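Local coordinates for protein transcription factor GAMBIF1 (Anopheles gambiae, PDB 1BVO) that binds DNA through the Rel-homology specificity domain described here and probably activates transcription by RNA polymerase II, as a mosquito homologue of Dorsal, at residues 5-9 with 166-171; 79-83 with 116-122; 110-114 with 129-135; 146-151 with 161-165. All coordinates share one frame. Residue numbers count along the deposited sequence, not the author numbering.

Contact 1 (5-9 with 166-171); sequences ITEQP and VVSDII
Residues 5-9 end an N-terminal strand. Ile5 is extended, and the chain turns a corner at Thr6 (phi/psi -66/-28). Thr6 and Glu7 both face Ser42, which makes a classic beta bulge. Gln8 and Pro9 then run on as extended loop. Residues 166-171 begin as strand at Val166 and Val167 and stay extended to Ile171. The two backbones do not pair. The CA atoms of Gln8 and Ser168 are 6.6 Å apart, and those of Pro9 and Ile171 are 6.8 Å apart. Ile5 (chi1 m, chi2 t) reaches across: its CD1 lies 3.4 Å from Val166 CG1 and 3.6 Å from Val167 O. Gln8 (chi1 m, chi2 m) folds so that its amide meets the other backbone. Asp169 N donates to Gln8 OE1 at 2.9 Å, nearly straight at 171°. Water 1 accepts from Gln8 NE2 (2.9 Å) and donates to Val167 O (2.7 Å), with a weak bond to Asp169 OD1 (3.4 Å). Pro9 CB packs on Ile171 CD1 at 3.6 Å. Ser168 OG (chi1 p) accepts from Leu145 N of strand 142-152 and donates to Asp169 O at 3.0 Å. Strand 2-7 belongs to one sheet and strand 159-172 to another. The contact thus joins two sheets of the immunoglobulin-like beta sandwich typical of the Rel homology N-terminal domain.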
loop_
_atom_site.group_PDB
_atom_site.type_symbol
_atom_site.label_atom_id
_atom_site.label_comp_id
_atom_site.label_asym_id
_atom_site.label_seq_id
_atom_site.Cartn_x
_atom_site.Cartn_y
_atom_site.Cartn_z
ATOM N N ILE C 5 -33.154 -17.154 -5.760
ATOM C CA ILE C 5 -32.121 -17.082 -4.743
ATOM C C ILE C 5 -32.766 -17.462 -3.432
ATOM O O ILE C 5 -33.237 -16.605 -2.688
ATOM C CB ILE C 5 -31.529 -15.702 -4.660
ATOM C CG1 ILE C 5 -31.004 -15.326 -6.038
ATOM C CG2 ILE C 5 -30.463 -15.651 -3.562
ATOM C CD1 ILE C 5 -30.101 -14.149 -6.038
ATOM N N THR C 6 -32.739 -18.753 -3.134
ATOM C CA THR C 6 -33.369 -19.292 -1.941
ATOM C C THR C 6 -32.794 -18.884 -0.597
ATOM O O THR C 6 -33.500 -18.913 0.414
ATOM C CB THR C 6 -33.523 -20.814 -2.049
ATOM O OG1 THR C 6 -32.237 -21.431 -2.198
ATOM C CG2 THR C 6 -34.383 -21.152 -3.266
ATOM N N GLU C 7 -31.508 -18.580 -0.550
ATOM C CA GLU C 7 -30.936 -18.097 0.695
ATOM C C GLU C 7 -29.941 -17.071 0.256
ATOM O O GLU C 7 -29.062 -17.327 -0.562
ATOM C CB GLU C 7 -30.319 -19.184 1.588
ATOM C CG GLU C 7 -29.358 -18.632 2.659
ATOM C CD GLU C 7 -29.835 -18.769 4.093
ATOM O OE1 GLU C 7 -29.980 -19.896 4.594
ATOM O OE2 GLU C 7 -30.021 -17.735 4.752
ATOM N N GLN C 8 -30.240 -15.858 0.678
ATOM C CA GLN C 8 -29.471 -14.688 0.358
ATOM C C GLN C 8 -28.266 -14.525 1.228
ATOM O O GLN C 8 -28.265 -14.877 2.412
ATOM C CB GLN C 8 -30.352 -13.463 0.515
ATOM C CG GLN C 8 -31.392 -13.350 -0.545
ATOM C CD GLN C 8 -30.884 -12.637 -1.763
ATOM O OE1 GLN C 8 -29.722 -12.210 -1.820
ATOM N NE2 GLN C 8 -31.745 -12.511 -2.767
ATOM N N PRO C 9 -27.212 -13.961 0.653
ATOM C CA PRO C 9 -25.997 -13.749 1.415
ATOM C C PRO C 9 -26.256 -12.769 2.534
ATOM O O PRO C 9 -27.037 -11.822 2.399
ATOM C CB PRO C 9 -25.030 -13.181 0.378
ATOM C CG PRO C 9 -25.938 -12.558 -0.655
ATOM C CD PRO C 9 -27.039 -13.569 -0.752
ATOM N N VAL C 166 -29.371 -13.157 -12.396
ATOM C CA VAL C 166 -30.143 -12.810 -11.226
ATOM C C VAL C 166 -29.124 -12.253 -10.250
ATOM O O VAL C 166 -27.997 -12.758 -10.132
ATOM C CB VAL C 166 -30.916 -14.042 -10.706
ATOM C CG1 VAL C 166 -31.173 -13.937 -9.230
ATOM C CG2 VAL C 166 -32.238 -14.132 -11.456
ATOM N N VAL C 167 -29.504 -11.156 -9.616
ATOM C CA VAL C 167 -28.616 -10.476 -8.708
ATOM C C VAL C 167 -29.119 -10.623 -7.270
ATOM O O VAL C 167 -30.322 -10.735 -7.037
ATOM C CB VAL C 167 -28.433 -9.020 -9.194
ATOM C CG1 VAL C 167 -28.536 -8.028 -8.066
ATOM C CG2 VAL C 167 -27.125 -8.897 -9.947
ATOM N N SER C 168 -28.161 -10.787 -6.358
ATOM C CA SER C 168 -28.412 -10.965 -4.933
ATOM C C SER C 168 -28.483 -9.623 -4.235
ATOM O O SER C 168 -27.993 -8.603 -4.756
ATOM C CB SER C 168 -27.239 -11.720 -4.311
ATOM O OG SER C 168 -26.084 -10.884 -4.277
ATOM N N ASP C 169 -28.994 -9.636 -3.011
ATOM C CA ASP C 169 -29.056 -8.411 -2.240
ATOM C C ASP C 169 -27.628 -7.971 -2.001
ATOM O O ASP C 169 -26.692 -8.764 -2.181
ATOM C CB ASP C 169 -29.783 -8.632 -0.920
ATOM C CG ASP C 169 -31.235 -9.035 -1.127
ATOM O OD1 ASP C 169 -31.693 -9.067 -2.295
ATOM O OD2 ASP C 169 -31.919 -9.320 -0.121
ATOM N N ILE C 170 -27.443 -6.719 -1.615
ATOM C CA ILE C 170 -26.101 -6.236 -1.407
ATOM C C ILE C 170 -25.355 -6.856 -0.234
ATOM O O ILE C 170 -25.936 -7.184 0.810
ATOM C CB ILE C 170 -26.075 -4.721 -1.319
ATOM C CG1 ILE C 170 -26.675 -4.151 -2.604
ATOM C CG2 ILE C 170 -24.640 -4.231 -1.144
ATOM C CD1 ILE C 170 -27.126 -2.722 -2.495
ATOM N N ILE C 171 -24.062 -7.067 -0.462
ATOM C CA ILE C 171 -23.127 -7.603 0.525
ATOM C C ILE C 171 -22.165 -6.440 0.795
ATOM O O ILE C 171 -21.514 -5.939 -0.140
ATOM C CB ILE C 171 -22.312 -8.771 -0.036
ATOM C CG1 ILE C 171 -23.208 -9.974 -0.267
ATOM C CG2 ILE C 171 -21.173 -9.121 0.908
ATOM C CD1 ILE C 171 -22.548 -11.033 -1.092
HETATM O O HOH W 1 -32.206 -10.814 -5.132
#

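Contact 2 (79-83 with 116-122)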
loop_
_atom_site.group_PDB
_atom_site.type_symbol
_atom_site.label_atom_id
_atom_site.label_comp_id
_atom_site.label_asym_id
_atom_site.label_seq_id
_atom_site.Cartn_x
_atom_site.Cartn_y
_atom_site.Cartn_z
ATOM N N CYS C 79 -13.705 -21.588 -8.269
ATOM C CA CYS C 79 -13.223 -20.232 -8.462
ATOM C C CYS C 79 -11.903 -20.099 -9.202
ATOM O O CYS C 79 -10.853 -20.533 -8.723
ATOM C CB CYS C 79 -13.149 -19.534 -7.104
ATOM S SG CYS C 79 -14.774 -19.205 -6.383
ATOM N N LYS C 80 -11.962 -19.458 -10.362
ATOM C CA LYS C 80 -10.805 -19.215 -11.215
ATOM C C LYS C 80 -10.954 -17.819 -11.830
ATOM O O LYS C 80 -12.008 -17.471 -12.371
ATOM C CB LYS C 80 -10.722 -20.284 -12.318
ATOM C CG LYS C 80 -9.726 -19.959 -13.451
ATOM C CD LYS C 80 -9.547 -21.094 -14.473
ATOM C CE LYS C 80 -8.433 -22.074 -14.050
ATOM N NZ LYS C 80 -7.654 -22.606 -15.227
ATOM N N LYS C 81 -9.895 -17.019 -11.717
ATOM C CA LYS C 81 -9.879 -15.660 -12.243
ATOM C C LYS C 81 -10.999 -14.793 -11.639
ATOM O O LYS C 81 -11.678 -14.035 -12.342
ATOM C CB LYS C 81 -9.922 -15.685 -13.779
ATOM C CG LYS C 81 -8.568 -15.854 -14.450
ATOM C CD LYS C 81 -8.290 -14.648 -15.350
ATOM C CE LYS C 81 -6.973 -14.739 -16.128
ATOM N NZ LYS C 81 -5.774 -14.319 -15.340
ATOM N N GLY C 82 -11.168 -14.915 -10.321
ATOM C CA GLY C 82 -12.163 -14.148 -9.588
ATOM C C GLY C 82 -13.597 -14.508 -9.893
ATOM O O GLY C 82 -14.546 -14.009 -9.274
ATOM N N VAL C 83 -13.750 -15.371 -10.876
ATOM C CA VAL C 83 -15.041 -15.824 -11.300
ATOM C C VAL C 83 -15.123 -17.224 -10.808
ATOM O O VAL C 83 -14.149 -17.964 -10.813
ATOM C CB VAL C 83 -15.151 -15.774 -12.797
ATOM C CG1 VAL C 83 -16.320 -16.610 -13.283
ATOM C CG2 VAL C 83 -15.326 -14.330 -13.220
ATOM N N LEU C 116 -8.953 -7.766 -16.656
ATOM C CA LEU C 116 -9.071 -9.226 -16.672
ATOM C C LEU C 116 -10.501 -9.767 -16.751
ATOM O O LEU C 116 -10.749 -10.728 -17.480
ATOM C CB LEU C 116 -8.322 -9.845 -15.478
ATOM C CG LEU C 116 -6.790 -9.822 -15.545
ATOM C CD1 LEU C 116 -6.178 -10.099 -14.178
ATOM C CD2 LEU C 116 -6.303 -10.839 -16.568
ATOM N N ARG C 117 -11.440 -9.172 -16.016
ATOM C CA ARG C 117 -12.829 -9.637 -16.060
ATOM C C ARG C 117 -13.275 -9.607 -17.531
ATOM O O ARG C 117 -13.950 -10.522 -17.988
ATOM C CB ARG C 117 -13.729 -8.754 -15.175
ATOM C CG ARG C 117 -15.170 -9.288 -14.936
ATOM C CD ARG C 117 -15.220 -10.528 -14.032
ATOM N NE ARG C 117 -14.395 -10.376 -12.824
ATOM C CZ ARG C 117 -14.725 -9.650 -11.756
ATOM N NH1 ARG C 117 -15.888 -9.001 -11.729
ATOM N NH2 ARG C 117 -13.851 -9.532 -10.749
ATOM N N GLN C 118 -12.795 -8.618 -18.288
ATOM C CA GLN C 118 -13.126 -8.482 -19.712
ATOM C C GLN C 118 -12.564 -9.621 -20.579
ATOM O O GLN C 118 -13.275 -10.152 -21.432
ATOM C CB GLN C 118 -12.663 -7.119 -20.265
ATOM C CG GLN C 118 -13.106 -6.841 -21.723
ATOM C CD GLN C 118 -12.762 -5.441 -22.231
ATOM O OE1 GLN C 118 -13.651 -4.687 -22.648
ATOM N NE2 GLN C 118 -11.473 -5.105 -22.248
ATOM N N GLU C 119 -11.296 -9.981 -20.353
ATOM C CA GLU C 119 -10.586 -11.062 -21.071
ATOM C C GLU C 119 -11.407 -12.348 -20.888
ATOM O O GLU C 119 -11.826 -12.989 -21.852
ATOM C CB GLU C 119 -9.160 -11.241 -20.472
ATOM C CG GLU C 119 -7.958 -11.230 -21.483
ATOM C CD GLU C 119 -6.550 -11.329 -20.829
ATOM O OE1 GLU C 119 -6.231 -12.369 -20.199
ATOM O OE2 GLU C 119 -5.747 -10.367 -20.956
ATOM N N ILE C 120 -11.710 -12.649 -19.629
ATOM C CA ILE C 120 -12.504 -13.797 -19.214
ATOM C C ILE C 120 -13.873 -13.789 -19.935
ATOM O O ILE C 120 -14.500 -14.838 -20.103
ATOM C CB ILE C 120 -12.748 -13.660 -17.686
ATOM C CG1 ILE C 120 -12.240 -14.851 -16.892
ATOM C CG2 ILE C 120 -14.186 -13.499 -17.388
ATOM C CD1 ILE C 120 -12.610 -14.703 -15.423
ATOM N N ARG C 121 -14.342 -12.580 -20.277
ATOM C CA ARG C 121 -15.627 -12.284 -20.940
ATOM C C ARG C 121 -16.835 -12.366 -20.009
ATOM O O ARG C 121 -17.945 -12.636 -20.452
ATOM C CB ARG C 121 -15.864 -13.163 -22.176
ATOM C CG ARG C 121 -15.070 -12.801 -23.451
ATOM C CD ARG C 121 -15.621 -11.594 -24.246
ATOM N NE ARG C 121 -16.837 -11.868 -25.034
ATOM C CZ ARG C 121 -17.323 -11.040 -25.966
ATOM N NH1 ARG C 121 -16.699 -9.898 -26.228
ATOM N NH2 ARG C 121 -18.443 -11.332 -26.627
ATOM N N VAL C 122 -16.631 -12.064 -18.733
ATOM C CA VAL C 122 -17.729 -12.092 -17.773
ATOM C C VAL C 122 -18.364 -10.715 -17.642
ATOM O O VAL C 122 -17.788 -9.804 -17.041
ATOM C CB VAL C 122 -17.289 -12.585 -16.377
ATOM C CG1 VAL C 122 -18.357 -12.307 -15.339
ATOM C CG2 VAL C 122 -17.031 -14.071 -16.424
#
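Val83, with chi1 t, touches three side chains of 116-122 through its CG2: Ile120 CD1 at 3.5 Å, Val122 CG2 at 3.6 Å and Arg117 CD at 3.9 Å. Ile120 has an off-rotamer chi1 of -122° and chi2 t. This extends CD1 into the type I' turn from Lys80 to Val83, where it lies 3.3 Å from both Lys81 O and Lys81 CB. Lys81 and Gly82 hold the positive phi values of that turn. Lys81 is the most covered residue. Its side chain reaches out to Leu116, with NZ 3.7 Å from Leu116 CD2. The contact is mainly apolar: Val83 and the Lys81 side chain against Leu116, Ile120 and Val122. Arg117 (chi1 t, chi2 p, chi3 p) starts sideways and bends back past Val83 CG2. Its NH1 then bonds His69 O and its NH2 bonds His71 O. A Schellman motif ends the helix: Val122 N bonds Arg117 O at 3.2 Å, and Arg121 is the C-prime residue with positive phi. The hairpin of strands 79-80 and 83-87 carries the Cys79-Cys84 disulfide. It forms the edge of the five-stranded sheet, so helix 107-120 packs its C-terminal end on that edge, beside strand 52-59, which Val83 and Val122 touch at Ser57.

Contact 3 (110-114 with 129-135)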
loop_
_atom_site.group_PDB
_atom_site.type_symbol
_atom_site.label_atom_id
_atom_site.label_comp_id
_atom_site.label_asym_id
_atom_site.label_seq_id
_atom_site.Cartn_x
_atom_site.Cartn_y
_atom_site.Cartn_z
ATOM N N VAL C 110 -7.899 -1.803 -9.277
ATOM C CA VAL C 110 -9.209 -1.868 -9.935
ATOM C C VAL C 110 -9.142 -2.016 -11.444
ATOM O O VAL C 110 -9.787 -2.908 -11.994
ATOM C CB VAL C 110 -10.113 -0.641 -9.659
ATOM C CG1 VAL C 110 -11.338 -0.692 -10.564
ATOM C CG2 VAL C 110 -10.568 -0.624 -8.209
ATOM N N GLU C 111 -8.345 -1.178 -12.104
ATOM C CA GLU C 111 -8.264 -1.228 -13.564
ATOM C C GLU C 111 -7.809 -2.575 -14.158
ATOM O O GLU C 111 -8.580 -3.222 -14.866
ATOM C CB GLU C 111 -7.443 -0.050 -14.135
ATOM C CG GLU C 111 -7.466 0.045 -15.682
ATOM C CD GLU C 111 -8.032 1.362 -16.236
ATOM O OE1 GLU C 111 -8.139 2.365 -15.483
ATOM O OE2 GLU C 111 -8.353 1.402 -17.453
ATOM N N GLU C 112 -6.604 -3.028 -13.808
ATOM C CA GLU C 112 -6.035 -4.299 -14.288
ATOM C C GLU C 112 -7.025 -5.439 -14.018
ATOM O O GLU C 112 -7.194 -6.345 -14.841
ATOM C CB GLU C 112 -4.678 -4.561 -13.588
ATOM C CG GLU C 112 -4.137 -5.997 -13.623
ATOM C CD GLU C 112 -3.668 -6.481 -12.235
ATOM O OE1 GLU C 112 -2.535 -6.128 -11.809
ATOM O OE2 GLU C 112 -4.438 -7.225 -11.575
ATOM N N ALA C 113 -7.724 -5.347 -12.889
ATOM C CA ALA C 113 -8.709 -6.345 -12.492
ATOM C C ALA C 113 -9.849 -6.370 -13.499
ATOM O O ALA C 113 -10.124 -7.407 -14.114
ATOM C CB ALA C 113 -9.234 -6.042 -11.105
ATOM N N LEU C 114 -10.510 -5.229 -13.665
ATOM C CA LEU C 114 -11.609 -5.116 -14.613
ATOM C C LEU C 114 -11.105 -5.446 -16.005
ATOM O O LEU C 114 -11.855 -5.923 -16.853
ATOM C CB LEU C 114 -12.185 -3.710 -14.595
ATOM C CG LEU C 114 -13.023 -3.434 -13.350
ATOM C CD1 LEU C 114 -13.495 -1.997 -13.363
ATOM C CD2 LEU C 114 -14.199 -4.398 -13.314
ATOM N N PHE C 129 -16.819 -2.289 -20.186
ATOM C CA PHE C 129 -15.948 -1.869 -19.106
ATOM C C PHE C 129 -15.626 -0.394 -19.065
ATOM O O PHE C 129 -14.515 0.008 -18.708
ATOM C CB PHE C 129 -14.718 -2.767 -19.051
ATOM C CG PHE C 129 -15.070 -4.179 -18.739
ATOM C CD1 PHE C 129 -15.740 -4.951 -19.682
ATOM C CD2 PHE C 129 -14.867 -4.695 -17.469
ATOM C CE1 PHE C 129 -16.217 -6.206 -19.361
ATOM C CE2 PHE C 129 -15.339 -5.951 -17.139
ATOM C CZ PHE C 129 -16.016 -6.709 -18.085
ATOM N N GLY C 130 -16.665 0.405 -19.301
ATOM C CA GLY C 130 -16.514 1.847 -19.296
ATOM C C GLY C 130 -16.011 2.307 -17.946
ATOM O O GLY C 130 -15.072 3.105 -17.845
ATOM N N HIS C 131 -16.568 1.699 -16.905
ATOM C CA HIS C 131 -16.221 2.025 -15.540
ATOM C C HIS C 131 -14.746 1.798 -15.156
ATOM O O HIS C 131 -14.303 2.276 -14.119
ATOM C CB HIS C 131 -17.190 1.310 -14.597
ATOM C CG HIS C 131 -17.101 -0.184 -14.628
ATOM N ND1 HIS C 131 -16.925 -0.901 -15.800
ATOM C CD2 HIS C 131 -17.079 -1.086 -13.624
ATOM C CE1 HIS C 131 -16.786 -2.181 -15.503
ATOM N NE2 HIS C 131 -16.874 -2.322 -14.193
ATOM N N ALA C 132 -13.982 1.113 -16.009
ATOM C CA ALA C 132 -12.563 0.872 -15.724
ATOM C C ALA C 132 -11.737 2.163 -15.803
ATOM O O ALA C 132 -10.747 2.296 -15.103
ATOM C CB ALA C 132 -11.998 -0.197 -16.663
ATOM N N LYS C 133 -12.187 3.121 -16.621
ATOM C CA LYS C 133 -11.527 4.423 -16.800
ATOM C C LYS C 133 -11.754 5.322 -15.564
ATOM O O LYS C 133 -10.854 6.052 -15.137
ATOM C CB LYS C 133 -12.088 5.140 -18.050
ATOM C CG LYS C 133 -11.970 4.387 -19.399
ATOM C CD LYS C 133 -12.602 5.196 -20.552
ATOM C CE LYS C 133 -13.750 4.453 -21.240
ATOM N NZ LYS C 133 -13.288 3.520 -22.309
ATOM N N GLU C 134 -12.970 5.275 -15.026
ATOM C CA GLU C 134 -13.405 6.039 -13.852
ATOM C C GLU C 134 -13.387 5.030 -12.693
ATOM O O GLU C 134 -14.431 4.524 -12.299
ATOM C CB GLU C 134 -14.848 6.495 -14.111
ATOM C CG GLU C 134 -15.159 7.956 -13.845
ATOM C CD GLU C 134 -16.547 8.345 -14.357
ATOM O OE1 GLU C 134 -17.546 8.126 -13.626
ATOM O OE2 GLU C 134 -16.637 8.863 -15.500
ATOM N N PRO C 135 -12.221 4.794 -12.068
ATOM C CA PRO C 135 -12.130 3.820 -10.969
ATOM C C PRO C 135 -12.664 4.189 -9.576
ATOM O O PRO C 135 -12.990 3.302 -8.786
ATOM C CB PRO C 135 -10.630 3.489 -10.911
ATOM C CG PRO C 135 -10.018 4.262 -12.098
ATOM C CD PRO C 135 -10.917 5.435 -12.271
#
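Val110 opens the segment on the inner side of the helix. Its CG1 lies 4.3 Å from Pro135 CB, a loose apolar contact, and Ile138 also touches it. Glu111 follows, with its CA 5.2 Å from that of Ala132, the closest approach of the two backbones. Its side chain starts sideways, but its carboxylate comes up to the loop: OE1 is 2.6 Å from Ala132 O and 4.3 Å from Pro135 CG. Residues 129-135 belong to the connection between helix 107-120 and strand 142-152. Residues 130-133 have helical backbone angles without the regular helical bonds, and Ala132 N bonds Phe129 O at 3.0 Å. Helix 107-120 and the loop after it form an insert beside the beta sandwich of the Rel homology DNA-binding domain. The nearest atom of the contact is about 7 Å from the bound DNA. Leu114 lies one turn on from Val110, with its N bonded to Val110 O at 2.9 Å. It is the most covered residue of the contact. Its CD1 sits over the face of the His131 ring in a CH-pi contact, 3.8 Å from the centroid, and 4.0 Å from Ala132 CB. His131 NE2 is hydrogen-bonded to Pro68 O. Leu114 CB lies 4.1 Å from Phe129 CD2, while Leu114 O is 3.3 Å from the same carbon.

Contact 4 (146-151 with 161-165)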
loop_
_atom_site.group_PDB
_atom_site.type_symbol
_atom_site.label_atom_id
_atom_site.label_comp_id
_atom_site.label_asym_id
_atom_site.label_seq_id
_atom_site.Cartn_x
_atom_site.Cartn_y
_atom_site.Cartn_z
ATOM N N CYS C 146 -23.493 -12.307 -8.573
ATOM C CA CYS C 146 -24.288 -12.458 -9.777
ATOM C C CYS C 146 -24.313 -13.932 -10.161
ATOM O O CYS C 146 -23.256 -14.583 -10.234
ATOM C CB CYS C 146 -23.723 -11.649 -10.924
ATOM S SG CYS C 146 -24.888 -11.529 -12.305
ATOM N N PHE C 147 -25.510 -14.474 -10.354
ATOM C CA PHE C 147 -25.632 -15.873 -10.714
ATOM C C PHE C 147 -26.102 -16.019 -12.148
ATOM O O PHE C 147 -27.270 -15.808 -12.448
ATOM C CB PHE C 147 -26.606 -16.593 -9.779
ATOM C CG PHE C 147 -26.224 -16.516 -8.318
ATOM C CD1 PHE C 147 -25.376 -17.455 -7.758
ATOM C CD2 PHE C 147 -26.717 -15.502 -7.511
ATOM C CE1 PHE C 147 -25.016 -17.380 -6.410
ATOM C CE2 PHE C 147 -26.369 -15.415 -6.173
ATOM C CZ PHE C 147 -25.516 -16.360 -5.617
ATOM N N GLN C 148 -25.184 -16.322 -13.051
ATOM C CA GLN C 148 -25.585 -16.529 -14.435
ATOM C C GLN C 148 -25.710 -18.019 -14.619
ATOM O O GLN C 148 -24.707 -18.746 -14.514
ATOM C CB GLN C 148 -24.548 -16.044 -15.412
ATOM C CG GLN C 148 -24.473 -14.582 -15.584
ATOM C CD GLN C 148 -23.266 -14.263 -16.360
ATOM O OE1 GLN C 148 -22.139 -14.390 -15.851
ATOM N NE2 GLN C 148 -23.456 -13.968 -17.642
ATOM N N VAL C 149 -26.921 -18.490 -14.893
ATOM C CA VAL C 149 -27.131 -19.912 -15.081
ATOM C C VAL C 149 -27.201 -20.248 -16.565
ATOM O O VAL C 149 -27.743 -19.472 -17.362
ATOM C CB VAL C 149 -28.393 -20.399 -14.326
ATOM C CG1 VAL C 149 -28.922 -21.692 -14.927
ATOM C CG2 VAL C 149 -28.058 -20.628 -12.860
ATOM N N PHE C 150 -26.595 -21.376 -16.934
ATOM C CA PHE C 150 -26.596 -21.840 -18.316
ATOM C C PHE C 150 -27.075 -23.289 -18.385
ATOM O O PHE C 150 -26.532 -24.180 -17.710
ATOM C CB PHE C 150 -25.194 -21.782 -18.931
ATOM C CG PHE C 150 -24.588 -20.411 -18.999
ATOM C CD1 PHE C 150 -24.933 -19.518 -20.017
ATOM C CD2 PHE C 150 -23.627 -20.020 -18.071
ATOM C CE1 PHE C 150 -24.315 -18.265 -20.117
ATOM C CE2 PHE C 150 -23.007 -18.768 -18.156
ATOM C CZ PHE C 150 -23.354 -17.891 -19.184
ATOM N N LEU C 151 -28.116 -23.512 -19.176
ATOM C CA LEU C 151 -28.668 -24.837 -19.388
ATOM C C LEU C 151 -27.872 -25.558 -20.450
ATOM O O LEU C 151 -27.277 -24.914 -21.316
ATOM C CB LEU C 151 -30.099 -24.703 -19.859
ATOM C CG LEU C 151 -30.864 -23.852 -18.865
ATOM C CD1 LEU C 151 -32.330 -24.031 -19.119
ATOM C CD2 LEU C 151 -30.514 -24.291 -17.446
ATOM N N GLU C 161 -27.686 -22.510 -23.355
ATOM C CA GLU C 161 -28.841 -21.687 -23.077
ATOM C C GLU C 161 -28.691 -20.923 -21.797
ATOM O O GLU C 161 -28.599 -21.500 -20.718
ATOM C CB GLU C 161 -30.117 -22.533 -23.054
ATOM C CG GLU C 161 -30.354 -23.290 -24.350
ATOM C CD GLU C 161 -30.270 -22.400 -25.586
ATOM O OE1 GLU C 161 -30.386 -21.155 -25.477
ATOM O OE2 GLU C 161 -30.086 -22.963 -26.685
ATOM N N PRO C 162 -28.562 -19.604 -21.912
ATOM C CA PRO C 162 -28.416 -18.836 -20.687
ATOM C C PRO C 162 -29.758 -18.372 -20.164
ATOM O O PRO C 162 -30.657 -18.022 -20.936
ATOM C CB PRO C 162 -27.535 -17.675 -21.124
ATOM C CG PRO C 162 -27.985 -17.415 -22.517
ATOM C CD PRO C 162 -28.316 -18.784 -23.108
ATOM N N LEU C 163 -29.953 -18.505 -18.861
ATOM C CA LEU C 163 -31.173 -18.020 -18.239
ATOM C C LEU C 163 -30.735 -16.604 -17.893
ATOM O O LEU C 163 -29.540 -16.294 -17.911
ATOM C CB LEU C 163 -31.505 -18.792 -16.960
ATOM C CG LEU C 163 -31.836 -20.277 -17.113
ATOM C CD1 LEU C 163 -32.438 -20.807 -15.824
ATOM C CD2 LEU C 163 -32.799 -20.483 -18.274
ATOM N N THR C 164 -31.688 -15.745 -17.559
ATOM C CA THR C 164 -31.368 -14.360 -17.243
ATOM C C THR C 164 -30.654 -14.203 -15.908
ATOM O O THR C 164 -31.096 -14.753 -14.896
ATOM C CB THR C 164 -32.630 -13.452 -17.305
ATOM O OG1 THR C 164 -32.783 -12.724 -16.083
ATOM C CG2 THR C 164 -33.894 -14.269 -17.567
ATOM N N PRO C 165 -29.543 -13.436 -15.896
ATOM C CA PRO C 165 -28.753 -13.182 -14.696
ATOM C C PRO C 165 -29.673 -12.708 -13.596
ATOM O O PRO C 165 -30.661 -12.013 -13.824
ATOM C CB PRO C 165 -27.802 -12.079 -15.142
ATOM C CG PRO C 165 -27.576 -12.414 -16.578
ATOM C CD PRO C 165 -28.988 -12.700 -17.042
HETATM O O HOH W 2 -29.102 -16.631 -14.466
HETATM O O HOH W 3 -26.922 -16.455 -17.605
#
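Two antiparallel strands pair here, with an irregular stretch at 163-165. Leu151 and Glu161 form the hydrogen-bonded pair: Leu151 N donates to Glu161 O at 2.6 Å, and Glu161 N donates to Leu151 O at 3.2 Å. Phe150 and Pro162 form the next, non-hydrogen-bonded pair. Pro162 has no amide hydrogen to give, and this position asks for none. Leu163 N donates to Val149 O at 2.8 Å. Water 3 is a second donor to Val149 O (3.1 Å) and also donates to Leu163 O (2.6 Å). Beyond this, direct pairing lapses and water 2 fills the gap. It accepts from Val149 N (2.9 Å), lies 2.8 Å from Phe147 O, and reaches across to Thr164 O at 2.8 Å, a weak bond. Pro165 lacks an amide hydrogen, and its ring packs by CG against Gln148 CG at 3.9 Å. Direct pairing resumes between Phe147 and Val166. On one face Phe150 CD1 meets Pro162 CB at 3.4 Å. On the other, Leu163 fills the space between Val149 and Leu151: its CD1 is 3.7 Å from Val149 CG1, and its CD2 is 3.7 Å from Leu151 CD1. The contact belongs to the beta hairpin of strands 142-152 and 159-172. Strand 142-152 bonds on its other side to strand 52-59, while Val149 and Leu163 face strands 2-7 and 42-46 of the other sheet.

Contacts 1 and 4 share strand 159-172 and touch: Val166 O lies 3.0 Å from Phe147 N, probably a hydrogen bond. Contact 4 is pairing within a sheet, rich in backbone bonds, with two waters between the strands. Contact 1 joins that strand to another sheet with one hydrogen bond to a side-chain amide, one bridging water and a few apolar contacts. Contacts 2 and 3 share helix 107-120 and meet where Phe129 packs on Arg117 and Gln118. Both rest mainly on side-chain packing. Contact 2 sets the helix on the sheet edge, and contact 3 sets it on a loop nearer the DNA. All four are partly buried; contact 3 lies farthest from the chain's centre, about 18 Å from centre to centre.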